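Local atomic coordinates of 4-amino-4-deoxychorismate lyase (Legionella pneumophila, PDB entry 3LUL), a protein that belongs to the class IV aminotransferase family, is built as a two-chain assembly, and carries a lysine modified with a pyridoxal-phosphate group. Residues G84-I89 / F110-Y115. Numbering follows the deposited sequence.
Sequences GGIKAI and FQTFNY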
loop_
_atom_site.group_PDB
_atom_site.type_symbol
_atom_site.label_atom_id
_atom_site.label_comp_id
_atom_site.label_asym_id
_atom_site.label_seq_id
_atom_site.Cartn_x
_atom_site.Cartn_y
_atom_site.Cartn_z
ATOM N N GLY B 84 -6.339 27.018 2.597
ATOM C CA GLY B 84 -6.422 25.788 1.771
ATOM C C GLY B 84 -5.374 24.783 2.186
ATOM O O GLY B 84 -4.991 24.744 3.357
ATOM N N GLY B 85 -4.933 23.962 1.235
ATOM C CA GLY B 85 -3.903 22.974 1.507
ATOM C C GLY B 85 -2.845 22.855 0.452
ATOM O O GLY B 85 -3.041 23.269 -0.706
ATOM N N ILE B 86 -1.705 22.280 0.861
ATOM C CA ILE B 86 -0.678 21.847 -0.085
ATOM C C ILE B 86 -0.299 20.399 0.218
ATOM O O ILE B 86 -0.104 20.039 1.375
ATOM C CB ILE B 86 0.633 22.674 -0.008
ATOM C CG1 ILE B 86 0.448 24.110 -0.452
ATOM C CG2 ILE B 86 1.722 22.036 -0.904
ATOM C CD1 ILE B 86 1.685 24.971 -0.217
ATOM N N LYS B 87 -0.247 19.572 -0.826
ATOM C CA LYS B 87 0.217 18.176 -0.694
ATOM C C LYS B 87 1.587 18.062 -1.338
ATOM O O LYS B 87 1.774 18.482 -2.475
ATOM C CB LYS B 87 -0.776 17.216 -1.333
ATOM C CG LYS B 87 -0.494 15.742 -1.034
ATOM C CD LYS B 87 -1.632 14.824 -1.560
ATOM C CE LYS B 87 -1.224 13.347 -1.496
ATOM N NZ LYS B 87 -2.390 12.421 -1.790
ATOM N N ALA B 88 2.559 17.548 -0.594
ATOM C CA ALA B 88 3.910 17.255 -1.121
ATOM C C ALA B 88 3.990 15.749 -1.293
ATOM O O ALA B 88 3.615 15.028 -0.389
ATOM C CB ALA B 88 4.954 17.693 -0.156
ATOM N N ILE B 89 4.385 15.274 -2.476
ATOM C CA ILE B 89 4.587 13.854 -2.731
ATOM C C ILE B 89 6.045 13.638 -3.115
ATOM O O ILE B 89 6.526 14.298 -4.018
ATOM C CB ILE B 89 3.680 13.308 -3.867
ATOM C CG1 ILE B 89 2.200 13.604 -3.589
ATOM C CG2 ILE B 89 3.867 11.797 -4.009
ATOM C CD1 ILE B 89 1.273 13.176 -4.766
ATOM N N PHE B 110 4.777 19.343 -5.580
ATOM C CA PHE B 110 3.828 20.078 -4.731
ATOM C C PHE B 110 2.574 20.461 -5.492
ATOM O O PHE B 110 2.641 20.902 -6.645
ATOM C CB PHE B 110 4.449 21.369 -4.216
ATOM C CG PHE B 110 5.704 21.174 -3.436
ATOM C CD1 PHE B 110 5.637 21.008 -2.050
ATOM C CD2 PHE B 110 6.955 21.203 -4.064
ATOM C CE1 PHE B 110 6.795 20.856 -1.307
ATOM C CE2 PHE B 110 8.115 21.056 -3.322
ATOM C CZ PHE B 110 8.036 20.892 -1.947
ATOM N N GLN B 111 1.435 20.276 -4.849
ATOM C CA GLN B 111 0.135 20.643 -5.425
ATOM C C GLN B 111 -0.737 21.319 -4.378
ATOM O O GLN B 111 -0.810 20.858 -3.246
ATOM C CB GLN B 111 -0.592 19.401 -5.917
ATOM C CG GLN B 111 0.015 18.813 -7.186
ATOM C CD GLN B 111 -0.180 19.701 -8.424
ATOM O OE1 GLN B 111 0.786 20.232 -9.003
ATOM N NE2 GLN B 111 -1.428 19.852 -8.844
ATOM N N THR B 112 -1.385 22.406 -4.774
ATOM C CA THR B 112 -2.283 23.128 -3.884
ATOM C C THR B 112 -3.705 22.665 -4.150
ATOM O O THR B 112 -4.044 22.111 -5.221
ATOM C CB THR B 112 -2.229 24.667 -4.060
ATOM O OG1 THR B 112 -2.699 25.038 -5.371
ATOM C CG2 THR B 112 -0.847 25.180 -3.865
ATOM N N PHE B 113 -4.554 22.922 -3.174
ATOM C CA PHE B 113 -5.980 22.675 -3.320
ATOM C C PHE B 113 -6.751 23.518 -2.330
ATOM O O PHE B 113 -6.228 23.991 -1.315
ATOM C CB PHE B 113 -6.306 21.192 -3.133
ATOM C CG PHE B 113 -5.800 20.617 -1.843
ATOM C CD1 PHE B 113 -4.498 20.120 -1.750
ATOM C CD2 PHE B 113 -6.613 20.558 -0.718
ATOM C CE1 PHE B 113 -4.013 19.569 -0.548
ATOM C CE2 PHE B 113 -6.152 19.996 0.483
ATOM C CZ PHE B 113 -4.852 19.511 0.580
ATOM N N ASN B 114 -8.009 23.719 -2.655
ATOM C CA ASN B 114 -8.943 24.408 -1.790
ATOM C C ASN B 114 -9.921 23.380 -1.251
ATOM O O ASN B 114 -10.311 22.454 -1.972
ATOM C CB ASN B 114 -9.672 25.478 -2.575
ATOM C CG ASN B 114 -8.826 26.685 -2.820
ATOM O OD1 ASN B 114 -8.065 26.737 -3.792
ATOM N ND2 ASN B 114 -8.922 27.657 -1.931
ATOM N N TYR B 115 -10.335 23.539 0.002
ATOM C CA TYR B 115 -11.272 22.599 0.624
ATOM C C TYR B 115 -12.023 23.271 1.770
ATOM O O TYR B 115 -11.547 24.267 2.309
ATOM C CB TYR B 115 -10.517 21.376 1.144
ATOM C CG TYR B 115 -9.652 21.671 2.350
ATOM C CD1 TYR B 115 -8.398 22.235 2.209
ATOM C CD2 TYR B 115 -10.112 21.409 3.632
ATOM C CE1 TYR B 115 -7.622 22.521 3.320
ATOM C CE2 TYR B 115 -9.346 21.678 4.739
ATOM C CZ TYR B 115 -8.091 22.226 4.585
ATOM O OH TYR B 115 -7.342 22.502 5.693
#
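Gly85 and Lys87 pair with Phe113 and Gln111 in two antiparallel hydrogen-bonded pairs, the strand axes running 4.6 Å apart at their closest. This is the antiparallel step between strands 84-91 and 106-113 in the N-terminal mixed sheet of this class IV aminotransferase fold, with strand 28-36 on the far side of 84-91. Gly85 N bonds to Phe113 O and Phe113 N returns to Gly85 O, both at 2.9 Å; Lys87 and Gln111 exchange a matching pair of bonds. On the face that carries the side chains of Lys87, Gln111 and Phe113, the Phe113 ring lies over Gly85. Its CG sits between the backbone N and carbonyl carbon (chi1 54°), and the Gly85 CA lies over the ring face in a CH-pi contact, 3.9 Å from the centroid. Lys87 N comes to the edge of the same ring, and Arg97 of the second subunit packs on Phe113. The other face looks to helix 65-78: Ile86 CG1 meets Thr112 CG2 at 3.8 Å and Ala88 CB sits 3.8 Å from Phe110 CE1, while Ile86 CG2 reaches the edge of the Phe110 ring more loosely. Thr112 OG1 turns to a hydrogen bond with Asp79. Beyond the strand end, Tyr115 hydrogen-bonds through OH to Leu239 O, and its ring edge abuts the glycine backbone, CE1 being 3.4 Å from Gly84 C.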